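Local coordinates for putative peptidyl-arginine deiminase family protein (Campylobacter jejuni subsp. jejuni serotype O:2, PDB 6B10) that probably hydrolyses agmatine to N-carbamoylputrescine and ammonia as an agmatine deiminase of polyamine biosynthesis, at residues 150-155 with 212-217; 155-160 with 186-191. All coordinates share one frame; numbering follows the deposited sequence.

Contact 1: residues 150-155 with 212-217; sequences DFNGEG and ARFIDK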
ATOM      1  N   ASP A 150      -4.489  -2.993   6.616  1.00 23.24           N
ATOM      2  CA  ASP A 150      -4.316  -1.567   6.904  1.00 23.91           C
ATOM      3  C   ASP A 150      -4.434  -1.347   8.427  1.00 23.28           C
ATOM      4  O   ASP A 150      -5.368  -1.850   9.049  1.00 23.58           O
ATOM      5  CB  ASP A 150      -5.382  -0.775   6.140  1.00 24.69           C
ATOM      6  CG  ASP A 150      -5.108   0.710   6.106  1.00 25.62           C
ATOM      7  OD1 ASP A 150      -4.343   1.161   5.235  1.00 25.64           O
ATOM      8  OD2 ASP A 150      -5.687   1.440   6.938  1.00 27.16           O
ATOM      9  N   PHE A 151      -3.494  -0.610   9.019  1.00 22.51           N
ATOM     10  CA  PHE A 151      -3.419  -0.453  10.482  1.00 22.08           C
ATOM     11  C   PHE A 151      -3.662   0.980  10.943  1.00 22.18           C
ATOM     12  O   PHE A 151      -3.266   1.929  10.265  1.00 22.48           O
ATOM     13  CB  PHE A 151      -2.048  -0.868  10.981  1.00 21.97           C
ATOM     14  CG  PHE A 151      -1.696  -2.288  10.677  1.00 22.45           C
ATOM     15  CD1 PHE A 151      -2.209  -3.317  11.445  1.00 22.33           C
ATOM     16  CD2 PHE A 151      -0.846  -2.595   9.626  1.00 23.04           C
ATOM     17  CE1 PHE A 151      -1.882  -4.626  11.178  1.00 22.59           C
ATOM     18  CE2 PHE A 151      -0.519  -3.908   9.347  1.00 23.48           C
ATOM     19  CZ  PHE A 151      -1.036  -4.926  10.129  1.00 23.00           C
ATOM     20  N   ASN A 152      -4.285   1.137  12.106  1.00 21.43           N
ATOM     21  CA  ASN A 152      -4.469   2.458  12.686  1.00 21.97           C
ATOM     22  C   ASN A 152      -3.409   2.784  13.731  1.00 22.92           C
ATOM     23  O   ASN A 152      -3.364   3.901  14.228  1.00 22.79           O
ATOM     24  CB  ASN A 152      -5.893   2.637  13.243  1.00 21.78           C
ATOM     25  CG  ASN A 152      -6.086   2.033  14.626  1.00 21.55           C
ATOM     26  OD1 ASN A 152      -5.388   1.099  15.027  1.00 21.13           O
ATOM     27  ND2 ASN A 152      -7.057   2.568  15.360  1.00 21.49           N
ATOM     28  N   GLY A 153      -2.558   1.807  14.047  1.00 24.91           N
ATOM     29  CA  GLY A 153      -1.513   1.966  15.061  1.00 26.02           C
ATOM     30  C   GLY A 153      -1.976   1.936  16.514  1.00 27.25           C
ATOM     31  O   GLY A 153      -1.217   2.304  17.408  1.00 28.32           O
ATOM     32  N   GLU A 154      -3.210   1.507  16.756  1.00 28.86           N
ATOM     33  CA  GLU A 154      -3.744   1.383  18.112  1.00 30.91           C
ATOM     34  C   GLU A 154      -4.260  -0.041  18.330  1.00 30.69           C
ATOM     35  O   GLU A 154      -5.113  -0.269  19.181  1.00 31.10           O
ATOM     36  CB  GLU A 154      -4.885   2.379  18.346  1.00 32.27           C
ATOM     37  CG  GLU A 154      -4.524   3.834  18.111  1.00 34.69           C
ATOM     38  CD  GLU A 154      -3.504   4.372  19.098  1.00 36.95           C
ATOM     39  OE1 GLU A 154      -3.595   4.054  20.303  1.00 39.23           O
ATOM     40  OE2 GLU A 154      -2.607   5.128  18.667  1.00 38.96           O
ATOM     41  N   GLY A 155      -3.736  -0.991  17.559  1.00 29.11           N
ATOM     42  CA  GLY A 155      -4.125  -2.384  17.686  1.00 28.14           C
ATOM     43  C   GLY A 155      -5.275  -2.808  16.797  1.00 27.39           C
ATOM     44  O   GLY A 155      -5.731  -3.953  16.878  1.00 27.61           O
ATOM     45  N   ALA A 212     -10.603   1.099   1.477  1.00 22.80           N
ATOM     46  CA  ALA A 212     -10.670   1.799   2.763  1.00 22.99           C
ATOM     47  C   ALA A 212      -9.325   1.805   3.462  1.00 22.09           C
ATOM     48  O   ALA A 212      -8.608   0.809   3.429  1.00 22.51           O
ATOM     49  CB  ALA A 212     -11.718   1.153   3.662  1.00 22.93           C
ATOM     50  N   ARG A 213      -9.019   2.922   4.119  1.00 21.10           N
ATOM     51  CA  ARG A 213      -7.716   3.171   4.713  1.00 20.95           C
ATOM     52  C   ARG A 213      -7.869   4.051   5.946  1.00 21.07           C
ATOM     53  O   ARG A 213      -8.617   5.025   5.909  1.00 21.32           O
ATOM     54  CB  ARG A 213      -6.819   3.955   3.740  1.00 21.44           C
ATOM     55  CG  ARG A 213      -6.596   3.365   2.355  1.00 21.58           C
ATOM     56  CD  ARG A 213      -5.626   2.194   2.356  1.00 21.56           C
ATOM     57  NE  ARG A 213      -4.323   2.564   2.892  1.00 21.20           N
ATOM     58  CZ  ARG A 213      -3.359   3.195   2.221  1.00 21.46           C
ATOM     59  NH1 ARG A 213      -3.512   3.557   0.953  1.00 21.52           N
ATOM     60  NH2 ARG A 213      -2.228   3.491   2.838  1.00 21.77           N
ATOM     61  N   PHE A 214      -7.154   3.740   7.021  1.00 20.20           N
ATOM     62  CA  PHE A 214      -6.992   4.701   8.101  1.00 20.65           C
ATOM     63  C   PHE A 214      -6.109   5.852   7.633  1.00 20.70           C
ATOM     64  O   PHE A 214      -5.075   5.634   6.984  1.00 19.38           O
ATOM     65  CB  PHE A 214      -6.345   4.066   9.332  1.00 21.06           C
ATOM     66  CG  PHE A 214      -7.237   3.111  10.059  1.00 21.49           C
ATOM     67  CD1 PHE A 214      -8.262   3.585  10.864  1.00 22.24           C
ATOM     68  CD2 PHE A 214      -7.058   1.740   9.941  1.00 21.95           C
ATOM     69  CE1 PHE A 214      -9.095   2.706  11.538  1.00 22.33           C
ATOM     70  CE2 PHE A 214      -7.883   0.855  10.613  1.00 22.17           C
ATOM     71  CZ  PHE A 214      -8.903   1.342  11.412  1.00 22.44           C
ATOM     72  N   ILE A 215      -6.512   7.070   7.983  1.00 20.60           N
ATOM     73  CA  ILE A 215      -5.690   8.255   7.741  1.00 20.86           C
ATOM     74  C   ILE A 215      -5.203   8.898   9.041  1.00 21.90           C
ATOM     75  O   ILE A 215      -4.247   9.674   9.031  1.00 22.40           O
ATOM     76  CB  ILE A 215      -6.421   9.290   6.867  1.00 20.92           C
ATOM     77  CG1 ILE A 215      -7.699   9.798   7.537  1.00 21.17           C
ATOM     78  CG2 ILE A 215      -6.732   8.680   5.515  1.00 21.16           C
ATOM     79  CD1 ILE A 215      -8.399  10.883   6.753  1.00 21.69           C
ATOM     80  N   ASP A 216      -5.889   8.609  10.146  1.00 22.83           N
ATOM     81  CA  ASP A 216      -5.327   8.794  11.482  1.00 23.08           C
ATOM     82  C   ASP A 216      -5.933   7.729  12.392  1.00 23.55           C
ATOM     83  O   ASP A 216      -6.697   6.884  11.916  1.00 22.75           O
ATOM     84  CB  ASP A 216      -5.507  10.239  11.994  1.00 23.70           C
ATOM     85  CG  ASP A 216      -6.966  10.643  12.208  1.00 23.77           C
ATOM     86  OD1 ASP A 216      -7.814   9.820  12.606  1.00 24.02           O
ATOM     87  OD2 ASP A 216      -7.259  11.828  11.999  1.00 25.39           O
ATOM     88  N   LYS A 217      -5.577   7.731  13.674  1.00 24.42           N
ATOM     89  CA  LYS A 217      -6.014   6.667  14.580  1.00 26.41           C
ATOM     90  C   LYS A 217      -7.535   6.597  14.735  1.00 26.32           C
ATOM     91  O   LYS A 217      -8.057   5.554  15.107  1.00 25.76           O
ATOM     92  CB  LYS A 217      -5.375   6.815  15.966  1.00 28.11           C
ATOM     93  CG  LYS A 217      -5.927   7.961  16.806  1.00 29.86           C
ATOM     94  CD  LYS A 217      -5.138   8.106  18.098  1.00 31.89           C
ATOM     95  CE  LYS A 217      -5.802   9.087  19.043  1.00 33.89           C
ATOM     96  NZ  LYS A 217      -4.960   9.348  20.244  1.00 36.44           N
TER
HETATM   97  O   HOH W   1      -3.369   3.724   5.995  1.00 19.17           O
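The carboxylate of Asp-150 reaches across to strand 212-216 and spends its two oxygens on neighbouring residues. OD1 takes the N-H of Arg-213 NE at 2.7 Å in a salt bridge; the oxygen lies near the guanidinium plane, while NE sits above the carboxylate plane, and the two flat groups are turned 77° apart. OD2 accepts from the backbone N of Phe-214, also at 2.7 Å, on its syn side but tilted out of the carboxylate plane, in a nearly straight bond (166°). A water gives one proton to OD1 and the other to Phe-214 O, so this buried carboxylate is gripped from several directions, which would be expected to stabilise its negative charge. Arg-213 has further partners: NH2 pairs with Glu-15, and NH1 donates to the carbonyls of Ala-271 and Phe-273.

Next to this polar knot the packing is close. Asn-152 CB sits over the centre of the Phe-214 ring, 3.4 Å from the centroid, a CH-pi contact on one face; Phe-248 meets the same ring edge-to-face. Beyond it, Asn-152 ND2 donates to Lys-217 O at 3.2 Å, on a lone pair of that carbonyl. Asn-152 OD1 accepts from Glu-154 N at 2.8 Å, with Val-156 N as a second donor.

The solvent side is looser. Glu-154 CG rests on Lys-217 CB at 3.8 Å, and their charged ends, Glu-154 OE2 and Lys-217 NZ, stay 5.1 Å apart without pairing. The bond from Glu-154 N closes an Asx turn between antiparallel strands 149-151 and 156-160, and the contact as a whole joins the edge strands of two three-stranded sheets in the alpha/beta-propeller (pentein) fold of the guanidino-group modifying enzymes.

Contact 2: residues 155-160 with 186-191; sequences GVMLTS and FGLKQI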
ATOM      1  N   GLY A 155      -3.736  -0.991  17.559  1.00 29.11           N
ATOM      2  CA  GLY A 155      -4.125  -2.384  17.686  1.00 28.14           C
ATOM      3  C   GLY A 155      -5.275  -2.808  16.797  1.00 27.39           C
ATOM      4  O   GLY A 155      -5.731  -3.953  16.878  1.00 27.61           O
ATOM      5  N   VAL A 156      -5.752  -1.909  15.944  1.00 25.58           N
ATOM      6  CA  VAL A 156      -6.843  -2.242  15.046  1.00 25.17           C
ATOM      7  C   VAL A 156      -6.306  -2.439  13.632  1.00 25.19           C
ATOM      8  O   VAL A 156      -5.441  -1.680  13.176  1.00 25.15           O
ATOM      9  CB  VAL A 156      -7.946  -1.160  15.049  1.00 25.22           C
ATOM     10  CG1 VAL A 156      -9.152  -1.627  14.250  1.00 25.16           C
ATOM     11  CG2 VAL A 156      -8.376  -0.828  16.473  1.00 25.11           C
ATOM     12  N   MET A 157      -6.829  -3.450  12.943  1.00 24.73           N
ATOM     13  CA  MET A 157      -6.477  -3.702  11.550  1.00 25.35           C
ATOM     14  C   MET A 157      -7.732  -3.832  10.704  1.00 25.95           C
ATOM     15  O   MET A 157      -8.723  -4.414  11.130  1.00 26.38           O
ATOM     16  CB  MET A 157      -5.637  -4.975  11.405  1.00 25.57           C
ATOM     17  CG  MET A 157      -5.163  -5.236   9.977  1.00 26.22           C
ATOM     18  SD  MET A 157      -4.244  -6.775   9.795  1.00 27.13           S
ATOM     19  CE  MET A 157      -5.590  -7.955   9.777  1.00 26.37           C
ATOM     20  N   LEU A 158      -7.653  -3.311   9.488  1.00 26.45           N
ATOM     21  CA  LEU A 158      -8.743  -3.317   8.540  1.00 27.34           C
ATOM     22  C   LEU A 158      -8.373  -4.304   7.436  1.00 28.04           C
ATOM     23  O   LEU A 158      -7.222  -4.356   7.003  1.00 26.00           O
ATOM     24  CB  LEU A 158      -8.896  -1.897   7.990  1.00 28.46           C
ATOM     25  CG  LEU A 158     -10.163  -1.374   7.333  1.00 29.45           C
ATOM     26  CD1 LEU A 158     -11.393  -1.611   8.191  1.00 29.97           C
ATOM     27  CD2 LEU A 158      -9.988   0.114   7.035  1.00 29.41           C
ATOM     28  N   THR A 159      -9.332  -5.118   7.010  1.00 29.36           N
ATOM     29  CA  THR A 159      -9.086  -6.091   5.946  1.00 31.42           C
ATOM     30  C   THR A 159     -10.400  -6.534   5.307  1.00 33.46           C
ATOM     31  O   THR A 159     -11.474  -6.286   5.849  1.00 32.64           O
ATOM     32  CB  THR A 159      -8.304  -7.323   6.470  1.00 31.17           C
ATOM     33  OG1 THR A 159      -7.844  -8.119   5.368  1.00 30.75           O
ATOM     34  CG2 THR A 159      -9.163  -8.176   7.394  1.00 31.14           C
ATOM     35  N   SER A 160     -10.305  -7.179   4.152  1.00 37.18           N
ATOM     36  CA  SER A 160     -11.482  -7.695   3.461  1.00 41.99           C
ATOM     37  C   SER A 160     -11.600  -9.204   3.641  1.00 44.05           C
ATOM     38  O   SER A 160     -10.624  -9.936   3.467  1.00 42.73           O
ATOM     39  CB  SER A 160     -11.417  -7.355   1.973  1.00 43.59           C
ATOM     40  OG  SER A 160     -12.440  -8.032   1.258  1.00 47.32           O
ATOM     41  N   PHE A 186       0.482  -9.513  14.630  1.00 26.40           N
ATOM     42  CA  PHE A 186       0.567  -8.055  14.615  1.00 26.12           C
ATOM     43  C   PHE A 186       0.248  -7.401  15.970  1.00 26.16           C
ATOM     44  O   PHE A 186       0.170  -6.178  16.066  1.00 26.25           O
ATOM     45  CB  PHE A 186      -0.343  -7.505  13.507  1.00 25.80           C
ATOM     46  CG  PHE A 186       0.177  -7.752  12.122  1.00 25.80           C
ATOM     47  CD1 PHE A 186       1.273  -7.045  11.644  1.00 26.03           C
ATOM     48  CD2 PHE A 186      -0.429  -8.682  11.288  1.00 26.20           C
ATOM     49  CE1 PHE A 186       1.763  -7.271  10.368  1.00 25.67           C
ATOM     50  CE2 PHE A 186       0.053  -8.910  10.010  1.00 25.78           C
ATOM     51  CZ  PHE A 186       1.152  -8.205   9.549  1.00 25.52           C
ATOM     52  N   GLY A 187       0.076  -8.210  17.012  1.00 25.84           N
ATOM     53  CA  GLY A 187      -0.246  -7.695  18.341  1.00 26.19           C
ATOM     54  C   GLY A 187      -1.537  -6.899  18.386  1.00 25.58           C
ATOM     55  O   GLY A 187      -1.626  -5.868  19.041  1.00 25.39           O
ATOM     56  N   LEU A 188      -2.548  -7.387  17.695  1.00 26.15           N
ATOM     57  CA  LEU A 188      -3.785  -6.627  17.515  1.00 26.76           C
ATOM     58  C   LEU A 188      -4.808  -6.920  18.607  1.00 28.28           C
ATOM     59  O   LEU A 188      -4.833  -8.013  19.156  1.00 29.02           O
ATOM     60  CB  LEU A 188      -4.391  -6.952  16.150  1.00 25.60           C
ATOM     61  CG  LEU A 188      -3.467  -6.723  14.959  1.00 24.93           C
ATOM     62  CD1 LEU A 188      -4.034  -7.372  13.711  1.00 25.10           C
ATOM     63  CD2 LEU A 188      -3.254  -5.237  14.744  1.00 25.15           C
ATOM     64  N   LYS A 189      -5.645  -5.934  18.912  1.00 30.04           N
ATOM     65  CA  LYS A 189      -6.810  -6.156  19.758  1.00 32.32           C
ATOM     66  C   LYS A 189      -8.087  -6.337  18.932  1.00 31.65           C
ATOM     67  O   LYS A 189      -9.060  -6.881  19.433  1.00 31.72           O
ATOM     68  CB  LYS A 189      -6.975  -5.031  20.785  1.00 35.05           C
ATOM     69  CG  LYS A 189      -7.423  -3.687  20.233  1.00 38.09           C
ATOM     70  CD  LYS A 189      -7.157  -2.600  21.266  1.00 41.49           C
ATOM     71  CE  LYS A 189      -7.708  -1.251  20.837  1.00 43.92           C
ATOM     72  NZ  LYS A 189      -7.092  -0.152  21.633  1.00 46.07           N
ATOM     73  N   GLN A 190      -8.078  -5.917  17.667  1.00 30.49           N
ATOM     74  CA  GLN A 190      -9.285  -5.953  16.849  1.00 30.23           C
ATOM     75  C   GLN A 190      -8.980  -6.041  15.355  1.00 29.91           C
ATOM     76  O   GLN A 190      -8.066  -5.379  14.857  1.00 30.65           O
ATOM     77  CB  GLN A 190     -10.129  -4.705  17.132  1.00 30.78           C
ATOM     78  CG  GLN A 190     -11.346  -4.540  16.235  1.00 32.26           C
ATOM     79  CD  GLN A 190     -12.187  -3.320  16.596  1.00 34.39           C
ATOM     80  OE1 GLN A 190     -11.767  -2.452  17.363  1.00 35.38           O
ATOM     81  NE2 GLN A 190     -13.380  -3.249  16.031  1.00 35.12           N
ATOM     82  N   ILE A 191      -9.757  -6.855  14.649  1.00 29.15           N
ATOM     83  CA  ILE A 191      -9.744  -6.884  13.190  1.00 28.12           C
ATOM     84  C   ILE A 191     -11.140  -6.588  12.671  1.00 28.39           C
ATOM     85  O   ILE A 191     -12.108  -7.236  13.066  1.00 29.78           O
ATOM     86  CB  ILE A 191      -9.295  -8.246  12.631  1.00 27.73           C
ATOM     87  CG1 ILE A 191      -7.845  -8.525  13.042  1.00 28.49           C
ATOM     88  CG2 ILE A 191      -9.439  -8.266  11.116  1.00 27.05           C
ATOM     89  CD1 ILE A 191      -7.324  -9.884  12.636  1.00 28.77           C
TER
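A right-handed beta-alpha-beta crossover brings these segments together: strand 156-160 leads through helices 161-167 and 175-186 into strand 190-194, which pairs with it in parallel. The pairing starts at Gly-155, whose O accepts two backbone bonds, from Lys-189 N at 2.8 Å and from Gln-190 N at 3.2 Å. Gly-155 itself has positive phi and lies close against Lys-189, whose CG approaches its O and C. Two residues on, Met-157 N donates to Gln-190 O at 3.0 Å, and the CA of Val-156 makes a C-H...O contact with that same oxygen.

On one face of the sheet Val-156 and Gln-190 lie side by side, the extended Gln-190 chain passing the valine methyls. The other face carries Met-157 and Ile-191, also side by side and pointing the same way. Met-157 runs straight out as far as SD and bends at chi3 (78°), which sets CE against Ile-191 CD1 at 3.9 Å. Leu-188 crosses Met-157 obliquely, its CD1 3.7 Å from Met-157 CB. Helix 175-186 packs over Ile-191 through Leu-182 and Lys-183, and the Phe-186 ring meets Met-157 SD in an oblique Met-aromatic contact. Farther along the strand, Thr-159 OG1 turns to Ser-148 O, while its CG2 touches Ile-191 CG2 at 3.7 Å.

Overall arrangement
Contacts 1 and 2 work on one three-stranded sheet at its two edges. Contact 2 adds strand 190-194 to strand 156-160, and contact 1 ties strand 149-151, on the other flank, to a separate sheet. They share Gly-155, contact 2 is nested within the chain loop that contact 1 closes, and their centres lie about 9 Å apart. Asp-150 O to Leu-158 N, at 2.7 Å, is a probable hydrogen bond joining them through the central strand. Phe-151 also bridges the two: its CE1 lies 3.5 Å from Met-157 SD and its CZ 3.5 Å from Phe-186 CD1. The potassium ion, held by Phe-91, Asp-106 and Phe-107, lies outside both contacts, about 14 Å from the Phe-151 side chain.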